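Local atomic coordinates of sugar fermentation stimulation protein homolog (Pyrococcus furiosus, PDB entry 4DA2), a protein that probably binds DNA, joining an N-terminal OB-fold domain to a PD-(D/E)xK nuclease-like domain in which calcium ions are bound. Residues Leu16-Gly24 against Ile32-Leu43. The protein carries 1 engineered substitution. Numbering follows the deposited sequence.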
ATOM      1  N   LEU A  16      20.697   7.261   0.341  1.00 19.25           N
ATOM      2  CA  LEU A  16      21.873   7.431   1.209  1.00 18.47           C
ATOM      3  C   LEU A  16      21.576   6.926   2.598  1.00 21.11           C
ATOM      4  O   LEU A  16      22.241   5.990   3.086  1.00 22.31           O
ATOM      5  CB  LEU A  16      22.314   8.914   1.245  1.00 16.18           C
ATOM      6  CG  LEU A  16      22.698   9.455  -0.146  1.00 32.37           C
ATOM      7  CD1 LEU A  16      23.022  10.949  -0.102  1.00 27.10           C
ATOM      8  CD2 LEU A  16      23.854   8.671  -0.772  1.00 23.77           C
ATOM      9  N   ARG A  17      20.565   7.515   3.239  1.00 22.87           N
ATOM     10  CA  ARG A  17      20.207   7.092   4.594  1.00 28.32           C
ATOM     11  C   ARG A  17      18.829   7.559   5.050  1.00 27.48           C
ATOM     12  O   ARG A  17      18.299   8.574   4.589  1.00 19.59           O
ATOM     13  CB  ARG A  17      21.291   7.462   5.625  1.00 46.96           C
ATOM     14  CG  ARG A  17      21.410   8.936   5.929  1.00 29.79           C
ATOM     15  CD  ARG A  17      22.616   9.232   6.833  1.00 25.11           C
ATOM     16  NE  ARG A  17      22.793  10.676   7.023  1.00 24.28           N
ATOM     17  CZ  ARG A  17      22.237  11.399   7.995  1.00 34.71           C
ATOM     18  NH1 ARG A  17      21.430  10.838   8.887  1.00 35.87           N
ATOM     19  NH2 ARG A  17      22.489  12.702   8.074  1.00 39.75           N
ATOM     20  N   ARG A  18      18.240   6.784   5.951  1.00 27.61           N
ATOM     21  CA  ARG A  18      16.973   7.169   6.513  1.00 24.81           C
ATOM     22  C   ARG A  18      17.237   8.034   7.740  1.00 31.51           C
ATOM     23  O   ARG A  18      18.000   7.652   8.621  1.00 35.75           O
ATOM     24  CB  ARG A  18      16.121   5.926   6.838  1.00 25.28           C
ATOM     25  CG  ARG A  18      14.655   6.255   7.009  1.00 27.53           C
ATOM     26  CD  ARG A  18      13.785   5.013   7.007  1.00 30.64           C
ATOM     27  NE  ARG A  18      12.366   5.376   7.041  1.00 22.22           N
ATOM     28  CZ  ARG A  18      11.362   4.500   7.075  1.00 33.78           C
ATOM     29  NH1 ARG A  18      11.616   3.199   7.068  1.00 34.73           N
ATOM     30  NH2 ARG A  18      10.102   4.923   7.109  1.00 30.18           N
ATOM     31  N   VAL A  19      16.623   9.209   7.782  1.00 26.51           N
ATOM     32  CA  VAL A  19      16.827  10.156   8.885  1.00 33.21           C
ATOM     33  C   VAL A  19      15.892   9.822  10.040  1.00 33.41           C
ATOM     34  O   VAL A  19      16.315   9.741  11.197  1.00 30.35           O
ATOM     35  CB  VAL A  19      16.614  11.619   8.415  1.00 19.98           C
ATOM     36  CG1 VAL A  19      16.707  12.613   9.577  1.00 28.73           C
ATOM     37  CG2 VAL A  19      17.635  11.978   7.307  1.00 23.06           C
ATOM     38  N   ASN A  20      14.614   9.656   9.714  1.00 20.47           N
ATOM     39  CA  ASN A  20      13.627   9.123  10.644  1.00 25.13           C
ATOM     40  C   ASN A  20      12.540   8.416   9.845  1.00 32.99           C
ATOM     41  O   ASN A  20      12.708   8.162   8.644  1.00 25.33           O
ATOM     42  CB  ASN A  20      13.043  10.227  11.533  1.00 26.70           C
ATOM     43  CG  ASN A  20      12.523  11.421  10.741  1.00 21.67           C
ATOM     44  OD1 ASN A  20      11.788  11.283   9.755  1.00 25.45           O
ATOM     45  ND2 ASN A  20      12.881  12.615  11.196  1.00 33.50           N
ATOM     46  N   ARG A  21      11.416   8.127  10.482  1.00 41.75           N
ATOM     47  CA  ARG A  21      10.358   7.387   9.795  1.00 34.43           C
ATOM     48  C   ARG A  21       9.662   8.174   8.666  1.00 20.57           C
ATOM     49  O   ARG A  21       9.055   7.571   7.778  1.00 26.69           O
ATOM     50  CB  ARG A  21       9.364   6.786  10.800  1.00 43.57           C
ATOM     51  CG  ARG A  21       8.499   7.770  11.555  1.00 44.06           C
ATOM     52  CD  ARG A  21       7.815   7.056  12.715  1.00 35.63           C
ATOM     53  NE  ARG A  21       6.855   7.885  13.436  1.00 38.06           N
ATOM     54  CZ  ARG A  21       7.177   8.815  14.334  1.00110.18           C
ATOM     55  NH1 ARG A  21       8.449   9.062  14.621  1.00 55.70           N
ATOM     56  NH2 ARG A  21       6.221   9.513  14.936  1.00 34.93           N
ATOM     57  N   PHE A  22       9.804   9.502   8.666  1.00 16.59           N
ATOM     58  CA  PHE A  22       9.158  10.370   7.681  1.00 16.67           C
ATOM     59  C   PHE A  22      10.080  10.889   6.578  1.00 17.53           C
ATOM     60  O   PHE A  22       9.601  11.360   5.543  1.00 22.09           O
ATOM     61  CB  PHE A  22       8.549  11.616   8.358  1.00 20.16           C
ATOM     62  CG  PHE A  22       7.591  11.297   9.445  1.00 24.94           C
ATOM     63  CD1 PHE A  22       6.344  10.769   9.147  1.00 22.82           C
ATOM     64  CD2 PHE A  22       7.952  11.477  10.776  1.00 22.23           C
ATOM     65  CE1 PHE A  22       5.441  10.453  10.159  1.00 33.30           C
ATOM     66  CE2 PHE A  22       7.058  11.165  11.792  1.00 41.92           C
ATOM     67  CZ  PHE A  22       5.800  10.650  11.476  1.00 30.48           C
ATOM     68  N   VAL A  23      11.386  10.832   6.801  1.00 16.22           N
ATOM     69  CA  VAL A  23      12.333  11.500   5.900  1.00 27.62           C
ATOM     70  C   VAL A  23      13.582  10.683   5.596  1.00 21.60           C
ATOM     71  O   VAL A  23      14.147  10.027   6.473  1.00 20.60           O
ATOM     72  CB  VAL A  23      12.712  12.904   6.455  1.00 31.26           C
ATOM     73  CG1 VAL A  23      13.965  13.455   5.771  1.00 35.37           C
ATOM     74  CG2 VAL A  23      11.533  13.868   6.297  1.00 37.05           C
ATOM     75  N   GLY A  24      14.022  10.743   4.340  1.00 16.28           N
ATOM     76  CA  GLY A  24      15.296  10.128   3.945  1.00 15.93           C
ATOM     77  C   GLY A  24      16.172  11.122   3.214  1.00 17.59           C
ATOM     78  O   GLY A  24      15.682  12.147   2.730  1.00 14.93           O
ATOM     79  N   ILE A  32      22.667  16.301  -2.679  1.00 21.19           N
ATOM     80  CA  ILE A  32      22.031  15.542  -1.605  1.00 22.06           C
ATOM     81  C   ILE A  32      20.706  16.211  -1.239  1.00 29.04           C
ATOM     82  O   ILE A  32      20.678  17.399  -0.896  1.00 23.56           O
ATOM     83  CB  ILE A  32      22.941  15.360  -0.366  1.00 22.25           C
ATOM     84  CG1 ILE A  32      24.228  14.624  -0.749  1.00 29.01           C
ATOM     85  CG2 ILE A  32      22.189  14.582   0.732  1.00 20.51           C
ATOM     86  CD1 ILE A  32      25.238  14.476   0.395  1.00 17.09           C
ATOM     87  N   GLU A  33      19.600  15.461  -1.322  1.00 17.18           N
ATOM     88  CA  GLU A  33      18.289  16.063  -1.130  1.00 15.75           C
ATOM     89  C   GLU A  33      17.474  15.345  -0.065  1.00 19.71           C
ATOM     90  O   GLU A  33      17.532  14.134   0.053  1.00 23.27           O
ATOM     91  CB  GLU A  33      17.484  16.001  -2.431  1.00 24.40           C
ATOM     92  CG  GLU A  33      18.034  16.864  -3.554  1.00 20.58           C
ATOM     93  CD  GLU A  33      17.731  18.328  -3.355  1.00 20.94           C
ATOM     94  OE1 GLU A  33      17.035  18.683  -2.368  1.00 32.19           O
ATOM     95  OE2 GLU A  33      18.195  19.133  -4.173  1.00 41.00           O
ATOM     96  N   ARG A  34      16.707  16.119   0.689  1.00 16.60           N
ATOM     97  CA  ARG A  34      15.717  15.578   1.627  1.00 32.94           C
ATOM     98  C   ARG A  34      14.492  15.057   0.860  1.00 33.06           C
ATOM     99  O   ARG A  34      13.933  15.771   0.032  1.00 18.98           O
ATOM    100  CB  ARG A  34      15.321  16.658   2.636  1.00 31.25           C
ATOM    101  CG  ARG A  34      14.826  16.140   3.967  1.00 32.40           C
ATOM    102  CD  ARG A  34      14.558  17.292   4.927  1.00 20.03           C
ATOM    103  NE  ARG A  34      13.958  16.870   6.175  1.00 47.68           N
ATOM    104  CZ  ARG A  34      13.115  17.614   6.873  1.00 22.50           C
ATOM    105  NH1 ARG A  34      12.742  18.800   6.413  1.00 45.82           N
ATOM    106  NH2 ARG A  34      12.611  17.158   8.008  1.00103.67           N
ATOM    107  N   ALA A  35      14.092  13.805   1.119  1.00 19.02           N
ATOM    108  CA  ALA A  35      12.981  13.183   0.416  1.00 24.74           C
ATOM    109  C   ALA A  35      11.987  12.626   1.422  1.00 33.42           C
ATOM    110  O   ALA A  35      12.368  11.955   2.378  1.00 19.08           O
ATOM    111  CB  ALA A  35      13.501  12.051  -0.512  1.00 19.10           C
ATOM    112  N   LEU A  36      10.712  12.930   1.219  1.00 15.71           N
ATOM    113  CA  LEU A  36       9.660  12.444   2.083  1.00 18.91           C
ATOM    114  C   LEU A  36       9.475  10.935   1.927  1.00 20.07           C
ATOM    115  O   LEU A  36       9.516  10.411   0.830  1.00 21.88           O
ATOM    116  CB  LEU A  36       8.346  13.129   1.707  1.00 25.73           C
ATOM    117  CG  LEU A  36       7.319  13.250   2.820  1.00 27.70           C
ATOM    118  CD1 LEU A  36       7.809  14.236   3.877  1.00 31.83           C
ATOM    119  CD2 LEU A  36       5.962  13.692   2.259  1.00 35.06           C
ATOM    120  N   ILE A  37       9.265  10.254   3.045  1.00 17.41           N
ATOM    121  CA  ILE A  37       8.933   8.838   3.039  1.00 17.67           C
ATOM    122  C   ILE A  37       7.532   8.715   3.667  1.00 21.45           C
ATOM    123  O   ILE A  37       7.300   9.137   4.811  1.00 21.22           O
ATOM    124  CB  ILE A  37       9.976   8.005   3.854  1.00 19.02           C
ATOM    125  CG1 ILE A  37      11.344   7.986   3.163  1.00 25.52           C
ATOM    126  CG2 ILE A  37       9.439   6.565   4.119  1.00 19.40           C
ATOM    127  CD1 ILE A  37      12.504   7.563   4.088  1.00 29.11           C
ATOM    128  N   THR A  38       6.579   8.161   2.916  1.00 17.38           N
ATOM    129  CA  THR A  38       5.250   7.958   3.457  1.00 11.76           C
ATOM    130  C   THR A  38       5.038   6.442   3.511  1.00 23.36           C
ATOM    131  O   THR A  38       4.392   5.840   2.652  1.00 25.13           O
ATOM    132  CB  THR A  38       4.174   8.667   2.587  1.00 18.25           C
ATOM    133  OG1 THR A  38       4.577  10.030   2.386  1.00 23.41           O
ATOM    134  CG2 THR A  38       2.800   8.650   3.250  1.00 30.06           C
ATOM    135  N   ASN A  39       5.649   5.824   4.502  1.00 20.32           N
ATOM    136  CA  ASN A  39       5.483   4.396   4.784  1.00 18.53           C
ATOM    137  C   ASN A  39       6.108   4.158   6.168  1.00 19.55           C
ATOM    138  O   ASN A  39       7.297   4.427   6.370  1.00 36.99           O
ATOM    139  CB  ASN A  39       6.144   3.532   3.698  1.00 14.88           C
ATOM    140  CG  ASN A  39       5.733   2.045   3.755  1.00 22.70           C
ATOM    141  OD1 ASN A  39       5.717   1.436   4.824  1.00 28.77           O
ATOM    142  ND2 ASN A  39       5.432   1.458   2.580  1.00 13.99           N
ATOM    143  N   THR A  40       5.293   3.671   7.105  1.00 31.07           N
ATOM    144  CA  THR A  40       5.705   3.568   8.507  1.00 52.18           C
ATOM    145  C   THR A  40       6.432   2.260   8.762  1.00 41.03           C
ATOM    146  O   THR A  40       6.924   2.022   9.870  1.00 47.46           O
ATOM    147  CB  THR A  40       4.512   3.700   9.486  1.00 23.04           C
ATOM    148  OG1 THR A  40       3.478   2.771   9.114  1.00 35.78           O
ATOM    149  CG2 THR A  40       3.963   5.122   9.485  1.00 61.33           C
ATOM    150  N   GLY A  41       6.498   1.420   7.731  1.00 29.28           N
ATOM    151  CA  GLY A  41       7.277   0.178   7.784  1.00 26.97           C
ATOM    152  C   GLY A  41       8.782   0.390   7.915  1.00 31.40           C
ATOM    153  O   GLY A  41       9.298   1.492   7.687  1.00 30.48           O
ATOM    154  N   ARG A  42       9.499  -0.669   8.284  1.00 26.78           N
ATOM    155  CA  ARG A  42      10.951  -0.562   8.405  1.00 24.77           C
ATOM    156  C   ARG A  42      11.589  -0.464   7.037  1.00 33.58           C
ATOM    157  O   ARG A  42      12.594   0.225   6.877  1.00 23.92           O
ATOM    158  CB  ARG A  42      11.564  -1.737   9.185  1.00 31.96           C
ATOM    159  CG  ARG A  42      10.936  -1.920  10.537  1.00104.22           C
ATOM    160  CD  ARG A  42      11.856  -2.542  11.557  1.00 65.21           C
ATOM    161  NE  ARG A  42      11.125  -2.661  12.812  1.00 69.67           N
ATOM    162  CZ  ARG A  42      11.663  -2.912  13.998  1.00133.64           C
ATOM    163  NH1 ARG A  42      12.974  -3.078  14.135  1.00 61.14           N
ATOM    164  NH2 ARG A  42      10.872  -2.990  15.057  1.00 44.46           N
ATOM    165  N   LEU A  43      10.994  -1.154   6.058  1.00 24.89           N
ATOM    166  CA  LEU A  43      11.541  -1.227   4.703  1.00 20.32           C
ATOM    167  C   LEU A  43      13.046  -1.516   4.724  1.00 28.33           C
ATOM    168  O   LEU A  43      13.805  -0.970   3.922  1.00 22.96           O
ATOM    169  CB  LEU A  43      11.252   0.059   3.907  1.00 18.20           C
ATOM    170  CG  LEU A  43       9.849   0.487   3.466  1.00 54.74           C
ATOM    171  CD1 LEU A  43       8.907  -0.695   3.312  1.00 31.78           C
ATOM    172  CD2 LEU A  43       9.293   1.524   4.414  1.00 53.78           C
TER
HETATM  173  O   HOH W   1       6.389   7.615   6.672  1.00 19.91           O
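Gly24 and Ala35 form an antiparallel hydrogen-bonded pair in the OB domain, where strand 23-28 meets strand 31-36 in a beta hairpin. Gly24 N to Ala35 O and Ala35 N to Gly24 O both measure 2.8 Å; one more backbone bond, Ile37 N to Phe22 O, lies on the side away from the hairpin turn. Beyond the strand, water 1 donates to Arg21 O and Ile37 O and accepts from Asn39 N, bridging the diverging backbones.

In the packing, Ile37 CD1 lies on the backbone, 3.5 Å from Gly24 N; glycine suits this site because a CB would crowd that methyl. Branched Val23 offers two methyls to the Arg34 chain, and its chi1 of 164° turns CG1 into a tight 3.3 Å contact with Arg34 CG, the side chains crossing at about a right angle.

Arginine suits position 18 because N-H groups round its flat edge serve several carbonyls at once. Extended past Ile37 CD1, Arg18 sends NH1 to Gly41 O at 2.9 Å, in the carbonyl plane, and NH2 to Arg21 O and, weakly, Asn39 O. A leucine here would probably leave Gly41 O and Asn39 O without guanidinium donors, Arg21 O with only water 1, and the 39-41 turn freer to move. That is an Asx turn: Asn39 ND2 bonds Ile79 O, while Asn39 OD1 accepts from Gly41 N.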